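DUF1116 domain-containing protein (Enterococcus faecalis, PDB 3CLQ) is of unknown function but belongs to the AllG family and may, by that kinship, act as a subunit of an oxamate carbamoyltransferase. Local coordinates at residues R151-L162 with Q218-L226; V315-A323 with A337-T348. All coordinates share one frame; numbering follows the deposited sequence.

Interaction 1: residues R151-L162 with Q218-L226; sequences RLIWMRDVLGPL and QLKEVFEFL
Phe-225 pushes its ring between Arg-151, Trp-154, Met-155 and Leu-159, a knob set into a hole of helix 146-168. Its chi1 of 178° turns CG away from the backbone N and carries the ring to that helix. Trp-154 CZ3 lies over one face of the Phe-225 ring, towards its rim, and is 3.7 Å from Phe-225 CD1. The ring planes are 41° apart, an oblique pair. The Leu-159 side chain crosses that of Phe-225 at about a right angle, and its CD2 comes to 3.5 Å from Phe-225 CE2. The selenium of Met-155, a selenomethionine, makes an oblique Met-aromatic contact, SE being 5.5 Å from the Phe-225 ring centroid. Arg-151 meets the ring edge with CD, an aliphatic atom, not with its guanidinium.

Val-222 lies about one turn earlier on helix 216-226. Its CG2 is 3.8 Å from Trp-154 CH2 and 3.7 Å from Leu-162 CD1. The same Leu-162 methyl also touches Leu-219 CD1. Met-209 of helix 195-210 touches both Leu-162 and Val-222.

The other margin is looser and polar. Glu-221 runs alongside the indole in the opposite direction and brings OE2 to 3.2 Å from Trp-154 NE1. Gln-218 comes only to 4.4 Å, from NE2 to Val-158 CB. Glu-221 is exposed to solvent.

The helices cross steeply, at -106°, with axes 10.8 Å apart. Helix 146-168 has a pi-type turn at 155-159 and a kink at Pro-161. Beyond the contact, Leu-219 also packs on Arg-216 of the second subunit. The chemistry implies that the two helices are joined mainly by aromatic and aliphatic packing, with polar groups kept to the margin.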
# COMPACT_ATOMS: atom_id res chain seq x y z
N ARG B 151 -16.46 13.01 20.41
CA ARG B 151 -15.91 12.68 19.10
C ARG B 151 -16.98 12.51 18.02
O ARG B 151 -16.79 12.93 16.88
CB ARG B 151 -15.07 11.42 19.15
CG ARG B 151 -14.48 11.03 17.78
CD ARG B 151 -13.52 9.91 17.99
NE ARG B 151 -13.02 10.03 19.35
CZ ARG B 151 -11.73 10.08 19.69
NH1 ARG B 151 -10.77 9.99 18.76
NH2 ARG B 151 -11.41 10.19 20.97
N LEU B 152 -18.09 11.88 18.38
CA LEU B 152 -19.23 11.78 17.48
C LEU B 152 -19.73 13.15 17.01
O LEU B 152 -20.13 13.32 15.85
CB LEU B 152 -20.37 11.03 18.15
CG LEU B 152 -20.43 9.52 17.95
CD1 LEU B 152 -21.78 9.19 17.35
CD2 LEU B 152 -19.34 9.02 17.02
N ILE B 153 -19.73 14.12 17.92
CA ILE B 153 -20.18 15.49 17.61
C ILE B 153 -19.16 16.23 16.75
O ILE B 153 -19.51 16.96 15.82
CB ILE B 153 -20.47 16.29 18.89
CG1 ILE B 153 -21.71 15.72 19.58
CG2 ILE B 153 -20.69 17.77 18.59
CD1 ILE B 153 -21.80 16.08 21.02
N TRP B 154 -17.89 16.02 17.07
CA TRP B 154 -16.79 16.54 16.28
C TRP B 154 -16.90 16.03 14.84
O TRP B 154 -16.75 16.79 13.88
CB TRP B 154 -15.47 16.12 16.90
CG TRP B 154 -14.26 16.61 16.15
CD1 TRP B 154 -13.62 17.80 16.33
CD2 TRP B 154 -13.54 15.91 15.13
NE1 TRP B 154 -12.55 17.89 15.47
CE2 TRP B 154 -12.48 16.74 14.72
CE3 TRP B 154 -13.70 14.66 14.51
CZ2 TRP B 154 -11.58 16.37 13.73
CZ3 TRP B 154 -12.80 14.30 13.52
CH2 TRP B 154 -11.76 15.15 13.14
N MSE B 155 -17.18 14.75 14.70
CA MSE B 155 -17.33 14.17 13.37
C MSE B 155 -18.54 14.68 12.60
O MSE B 155 -18.56 14.63 11.37
CB MSE B 155 -17.39 12.66 13.46
CG MSE B 155 -16.13 12.05 13.97
SE MSE B 155 -16.41 10.15 14.14
CE MSE B 155 -16.12 9.58 12.29
N ARG B 156 -19.56 15.16 13.29
CA ARG B 156 -20.72 15.67 12.56
C ARG B 156 -20.72 17.19 12.46
O ARG B 156 -21.46 17.75 11.65
CB ARG B 156 -22.03 15.18 13.15
CG ARG B 156 -22.36 15.79 14.48
CD ARG B 156 -23.75 16.36 14.52
NE ARG B 156 -23.69 17.48 15.44
CZ ARG B 156 -24.15 17.48 16.69
NH1 ARG B 156 -24.79 16.43 17.19
NH2 ARG B 156 -23.98 18.56 17.41
N ASP B 157 -19.90 17.85 13.26
CA ASP B 157 -19.84 19.31 13.25
C ASP B 157 -18.73 19.78 12.32
O ASP B 157 -18.85 20.82 11.67
CB ASP B 157 -19.58 19.86 14.65
CG ASP B 157 -20.85 19.97 15.47
OD1 ASP B 157 -21.90 19.45 15.05
OD2 ASP B 157 -20.77 20.60 16.54
N VAL B 158 -17.65 19.01 12.29
CA VAL B 158 -16.49 19.38 11.50
C VAL B 158 -16.05 18.32 10.47
O VAL B 158 -16.32 18.48 9.28
CB VAL B 158 -15.34 19.98 12.38
CG1 VAL B 158 -15.64 19.85 13.88
CG2 VAL B 158 -13.96 19.45 11.99
N LEU B 159 -15.39 17.25 10.90
CA LEU B 159 -14.99 16.21 9.97
C LEU B 159 -16.02 15.89 8.86
O LEU B 159 -15.71 15.92 7.67
CB LEU B 159 -14.67 14.93 10.72
CG LEU B 159 -14.28 13.76 9.82
CD1 LEU B 159 -13.00 14.00 8.99
CD2 LEU B 159 -14.16 12.50 10.69
N GLY B 160 -17.24 15.59 9.26
CA GLY B 160 -18.34 15.35 8.32
C GLY B 160 -18.55 16.39 7.23
O GLY B 160 -18.43 16.09 6.05
N PRO B 161 -18.89 17.63 7.63
CA PRO B 161 -19.04 18.75 6.71
C PRO B 161 -17.83 18.95 5.81
O PRO B 161 -17.96 19.16 4.60
CB PRO B 161 -19.19 19.94 7.66
CG PRO B 161 -19.85 19.36 8.86
CD PRO B 161 -19.20 18.02 9.02
N LEU B 162 -16.64 18.85 6.39
CA LEU B 162 -15.41 18.91 5.62
C LEU B 162 -15.46 17.88 4.50
O LEU B 162 -15.18 18.19 3.35
CB LEU B 162 -14.21 18.67 6.52
CG LEU B 162 -12.81 19.08 6.02
CD1 LEU B 162 -11.73 18.57 6.96
CD2 LEU B 162 -12.52 18.59 4.63
N GLN B 218 -7.86 23.53 11.21
CA GLN B 218 -8.80 22.40 11.18
C GLN B 218 -8.38 21.22 10.31
O GLN B 218 -8.70 20.05 10.58
CB GLN B 218 -10.18 22.89 10.75
CG GLN B 218 -10.88 23.71 11.80
CD GLN B 218 -12.25 24.16 11.37
OE1 GLN B 218 -12.41 24.79 10.31
NE2 GLN B 218 -13.26 23.86 12.18
N LEU B 219 -7.67 21.52 9.22
CA LEU B 219 -7.14 20.47 8.41
C LEU B 219 -6.13 19.75 9.27
O LEU B 219 -6.03 18.53 9.24
CB LEU B 219 -6.50 21.04 7.16
CG LEU B 219 -7.36 21.09 5.89
CD1 LEU B 219 -8.79 20.81 6.16
CD2 LEU B 219 -7.22 22.44 5.22
N LYS B 220 -5.39 20.50 10.09
CA LYS B 220 -4.36 19.89 10.90
C LYS B 220 -4.87 18.77 11.81
O LYS B 220 -4.35 17.64 11.79
CB LYS B 220 -3.58 20.94 11.68
CG LYS B 220 -2.22 20.44 12.12
CD LYS B 220 -2.25 20.16 13.62
CE LYS B 220 -1.44 21.19 14.39
NZ LYS B 220 0.00 21.01 14.13
N GLU B 221 -5.92 19.04 12.57
CA GLU B 221 -6.44 18.00 13.45
C GLU B 221 -7.17 16.88 12.70
O GLU B 221 -7.16 15.72 13.13
CB GLU B 221 -7.24 18.58 14.63
CG GLU B 221 -8.70 18.76 14.44
CD GLU B 221 -9.38 19.19 15.75
OE1 GLU B 221 -9.67 20.41 15.94
OE2 GLU B 221 -9.62 18.30 16.61
N VAL B 222 -7.75 17.19 11.54
CA VAL B 222 -8.30 16.11 10.72
C VAL B 222 -7.23 15.13 10.17
O VAL B 222 -7.48 13.93 10.06
CB VAL B 222 -9.17 16.65 9.60
CG1 VAL B 222 -9.33 15.62 8.52
CG2 VAL B 222 -10.53 17.04 10.14
N PHE B 223 -6.03 15.61 9.84
CA PHE B 223 -4.99 14.68 9.46
C PHE B 223 -4.57 13.86 10.66
O PHE B 223 -4.29 12.67 10.54
CB PHE B 223 -3.75 15.39 8.92
CG PHE B 223 -4.00 16.17 7.68
CD1 PHE B 223 -4.60 15.58 6.56
CD2 PHE B 223 -3.62 17.51 7.61
CE1 PHE B 223 -4.83 16.30 5.41
CE2 PHE B 223 -3.83 18.25 6.45
CZ PHE B 223 -4.44 17.66 5.35
N GLU B 224 -4.50 14.50 11.82
CA GLU B 224 -4.11 13.81 13.03
C GLU B 224 -5.07 12.65 13.23
O GLU B 224 -4.66 11.54 13.57
CB GLU B 224 -4.20 14.75 14.20
CG GLU B 224 -3.14 14.59 15.27
CD GLU B 224 -2.86 15.95 15.96
OE1 GLU B 224 -1.81 16.56 15.60
OE2 GLU B 224 -3.68 16.41 16.80
N PHE B 225 -6.35 12.92 13.01
CA PHE B 225 -7.41 11.94 13.13
C PHE B 225 -7.30 10.82 12.07
O PHE B 225 -7.47 9.62 12.37
CB PHE B 225 -8.76 12.66 13.04
CG PHE B 225 -9.96 11.76 13.11
CD1 PHE B 225 -10.56 11.47 14.33
CD2 PHE B 225 -10.51 11.23 11.96
CE1 PHE B 225 -11.69 10.65 14.41
CE2 PHE B 225 -11.63 10.40 12.02
CZ PHE B 225 -12.22 10.11 13.25
N LEU B 226 -7.01 11.20 10.84
CA LEU B 226 -7.01 10.23 9.76
C LEU B 226 -5.86 9.23 9.83
O LEU B 226 -6.00 8.10 9.37
CB LEU B 226 -7.11 10.92 8.40
CG LEU B 226 -8.44 11.63 8.04
CD1 LEU B 226 -8.24 12.50 6.81
CD2 LEU B 226 -9.65 10.67 7.84

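Interaction 2: residues V315-A323 with A337-T348; sequences VGGFAMAAA and ALNYSKEMLEIT
The Phe-318 ring carries Met-344 over one face and meets Thr-348 at its edge. Met-344 CG stands almost on the ring normal, 3.5 Å from the Phe-318 centroid, as a CH-pi contact. The Met-344 chain bends at chi2 (-23°), which keeps its selenium over the same ring, SE being 4.1 Å from the centroid. Thr-348 CG2 lies in the ring plane, 3.8 Å from Phe-318 CE1. The Tyr-340 ring is approached obliquely by Met-320, with SE 3.5 Å from Tyr-340 CD2. Both are Met-aromatic contacts, made here by selenomethionines.

The fold here sets the 315-323 loop, with its short 3-10 turn at 321-322, against helix 334-343. Ser-341 OG gives its proton to Phe-318 O, from above the carbonyl plane. It also accepts from Ala-321 N at 3.3 Å in a nearly straight bond (171°). One buried hydroxyl thus ties two backbone groups of the loop to the helix. The backbones come close at Ala-321, whose CA is 4.5 Å from Leu-338 CA. Ala-321 CB also packs on Leu-338 CD2. Pro-366 of strand 363-369 packs on Phe-318, Met-344 and Thr-348. Gly-317 N is hydrogen-bonded to Glu-311 OE1 in the preceding helix.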
# COMPACT_ATOMS: atom_id res chain seq x y z
N VAL B 315 -13.76 -10.77 -1.07
CA VAL B 315 -12.58 -10.28 -0.43
C VAL B 315 -12.54 -10.62 1.08
O VAL B 315 -13.24 -11.54 1.52
CB VAL B 315 -12.33 -8.82 -0.89
CG1 VAL B 315 -12.83 -7.81 0.10
CG2 VAL B 315 -10.90 -8.65 -1.17
N GLY B 316 -11.71 -9.98 1.90
CA GLY B 316 -11.58 -10.41 3.30
C GLY B 316 -10.94 -11.79 3.45
O GLY B 316 -9.88 -12.06 2.89
N GLY B 317 -11.58 -12.68 4.20
CA GLY B 317 -11.04 -14.02 4.38
C GLY B 317 -10.95 -14.82 3.09
O GLY B 317 -10.08 -15.70 2.94
N PHE B 318 -11.86 -14.53 2.16
CA PHE B 318 -11.81 -15.17 0.85
C PHE B 318 -10.51 -14.78 0.15
O PHE B 318 -9.94 -15.56 -0.60
CB PHE B 318 -13.02 -14.76 0.01
CG PHE B 318 -14.24 -15.62 0.22
CD1 PHE B 318 -15.01 -16.03 -0.86
CD2 PHE B 318 -14.65 -15.99 1.50
CE1 PHE B 318 -16.14 -16.82 -0.67
CE2 PHE B 318 -15.78 -16.78 1.68
CZ PHE B 318 -16.53 -17.19 0.60
N ALA B 319 -10.03 -13.56 0.41
CA ALA B 319 -8.79 -13.09 -0.21
C ALA B 319 -7.60 -13.31 0.69
O ALA B 319 -6.51 -12.93 0.36
CB ALA B 319 -8.88 -11.64 -0.59
N MSE B 320 -7.81 -13.92 1.84
CA MSE B 320 -6.74 -14.25 2.76
C MSE B 320 -5.36 -14.24 2.11
O MSE B 320 -4.46 -13.55 2.56
CB MSE B 320 -7.02 -15.63 3.33
CG MSE B 320 -6.83 -15.78 4.81
SE MSE B 320 -7.31 -17.60 5.34
CE MSE B 320 -6.17 -17.65 6.95
N ALA B 321 -5.19 -15.01 1.04
CA ALA B 321 -3.87 -15.20 0.42
C ALA B 321 -3.13 -13.92 0.07
O ALA B 321 -1.91 -13.91 0.01
CB ALA B 321 -3.99 -16.05 -0.82
N ALA B 322 -3.87 -12.85 -0.19
CA ALA B 322 -3.31 -11.58 -0.63
C ALA B 322 -2.61 -10.83 0.50
O ALA B 322 -1.89 -9.87 0.25
CB ALA B 322 -4.39 -10.72 -1.20
N ALA B 323 -2.80 -11.29 1.73
CA ALA B 323 -2.45 -10.50 2.87
C ALA B 323 -1.68 -11.32 3.88
O ALA B 323 -2.14 -11.50 5.02
CB ALA B 323 -3.70 -9.98 3.51
N ALA B 337 -3.38 -20.09 4.29
CA ALA B 337 -4.10 -18.95 3.75
C ALA B 337 -4.12 -19.02 2.22
O ALA B 337 -5.14 -18.75 1.61
CB ALA B 337 -3.51 -17.65 4.25
N LEU B 338 -3.01 -19.42 1.62
CA LEU B 338 -3.00 -19.60 0.17
C LEU B 338 -4.08 -20.60 -0.16
O LEU B 338 -4.84 -20.43 -1.09
CB LEU B 338 -1.66 -20.16 -0.31
CG LEU B 338 -0.43 -19.31 -0.01
CD1 LEU B 338 0.82 -19.81 -0.76
CD2 LEU B 338 -0.72 -17.86 -0.33
N ASN B 339 -4.13 -21.64 0.65
CA ASN B 339 -4.99 -22.77 0.39
C ASN B 339 -6.48 -22.46 0.47
O ASN B 339 -7.27 -23.06 -0.26
CB ASN B 339 -4.65 -23.83 1.41
CG ASN B 339 -4.51 -25.18 0.79
OD1 ASN B 339 -3.40 -25.73 0.73
ND2 ASN B 339 -5.62 -25.71 0.28
N TYR B 340 -6.85 -21.56 1.37
CA TYR B 340 -8.25 -21.22 1.62
C TYR B 340 -8.87 -20.44 0.46
O TYR B 340 -10.02 -20.67 0.06
CB TYR B 340 -8.39 -20.40 2.92
CG TYR B 340 -8.70 -21.20 4.18
CD1 TYR B 340 -9.80 -22.07 4.23
CD2 TYR B 340 -7.94 -21.03 5.34
CE1 TYR B 340 -10.11 -22.79 5.40
CE2 TYR B 340 -8.23 -21.73 6.50
CZ TYR B 340 -9.32 -22.61 6.53
OH TYR B 340 -9.61 -23.31 7.70
N SER B 341 -8.09 -19.49 -0.05
CA SER B 341 -8.52 -18.69 -1.17
C SER B 341 -8.75 -19.57 -2.39
O SER B 341 -9.73 -19.35 -3.11
CB SER B 341 -7.49 -17.61 -1.48
OG SER B 341 -7.61 -16.55 -0.55
N LYS B 342 -7.87 -20.56 -2.61
CA LYS B 342 -8.09 -21.58 -3.64
C LYS B 342 -9.36 -22.37 -3.36
O LYS B 342 -10.20 -22.53 -4.24
CB LYS B 342 -6.95 -22.58 -3.69
CG LYS B 342 -5.70 -22.14 -4.42
CD LYS B 342 -4.66 -23.29 -4.35
CE LYS B 342 -3.26 -22.88 -4.84
NZ LYS B 342 -2.44 -22.12 -3.82
N GLU B 343 -9.49 -22.87 -2.14
CA GLU B 343 -10.65 -23.65 -1.76
C GLU B 343 -11.95 -22.93 -2.08
O GLU B 343 -12.87 -23.52 -2.65
CB GLU B 343 -10.61 -23.95 -0.27
CG GLU B 343 -9.60 -24.99 0.16
CD GLU B 343 -9.86 -25.47 1.58
OE1 GLU B 343 -11.04 -25.42 2.01
OE2 GLU B 343 -8.90 -25.91 2.27
N MSE B 344 -12.03 -21.65 -1.69
CA MSE B 344 -13.27 -20.88 -1.78
C MSE B 344 -13.97 -20.92 -3.14
O MSE B 344 -15.14 -20.56 -3.26
CB MSE B 344 -13.04 -19.42 -1.34
CG MSE B 344 -13.23 -19.09 0.14
SE MSE B 344 -14.40 -20.29 1.22
CE MSE B 344 -13.01 -21.45 1.98
N LEU B 345 -13.23 -21.35 -4.17
CA LEU B 345 -13.71 -21.41 -5.55
C LEU B 345 -14.78 -22.47 -5.79
O LEU B 345 -15.54 -22.39 -6.75
CB LEU B 345 -12.54 -21.73 -6.49
CG LEU B 345 -11.48 -20.69 -6.81
CD1 LEU B 345 -10.33 -21.32 -7.57
CD2 LEU B 345 -12.09 -19.55 -7.63
N GLU B 346 -14.82 -23.47 -4.93
CA GLU B 346 -15.77 -24.57 -5.09
C GLU B 346 -17.11 -24.15 -4.57
O GLU B 346 -18.15 -24.75 -4.87
CB GLU B 346 -15.29 -25.79 -4.33
CG GLU B 346 -13.88 -26.20 -4.68
CD GLU B 346 -13.36 -27.25 -3.73
OE1 GLU B 346 -14.17 -27.80 -2.95
OE2 GLU B 346 -12.15 -27.53 -3.77
N ILE B 347 -17.07 -23.07 -3.80
CA ILE B 347 -18.24 -22.48 -3.19
C ILE B 347 -18.80 -21.33 -4.04
O ILE B 347 -19.92 -20.89 -3.83
CB ILE B 347 -17.84 -21.88 -1.84
CG1 ILE B 347 -18.39 -22.67 -0.69
CG2 ILE B 347 -18.44 -20.52 -1.64
CD1 ILE B 347 -18.23 -21.83 0.57
N THR B 348 -18.01 -20.85 -4.99
CA THR B 348 -18.36 -19.59 -5.65
C THR B 348 -18.61 -19.80 -7.13
O THR B 348 -18.24 -20.82 -7.69
CB THR B 348 -17.25 -18.56 -5.46
OG1 THR B 348 -15.97 -19.17 -5.73
CG2 THR B 348 -17.27 -18.04 -4.04

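Overall arrangement
Interaction 1 and interaction 2 share no helix or strand. Their centres are 36 Å apart, on opposite sides of the chain's centre, and their nearest atoms are about 19 Å apart. Interaction 1 is partly buried and joins two helices, one of them kinked, near the second subunit. Interaction 2 is buried, joins a loop to a helix and to the residues that follow it, and is touched by no other chain. Each combines an aromatic ring with selenomethionine. The difference lies in the polar groups. In 151-162 with 218-226 they sit at the solvent margin. In 315-323 with 337-348 a serine inside the contact bonds to two backbone groups of the 315-323 segment.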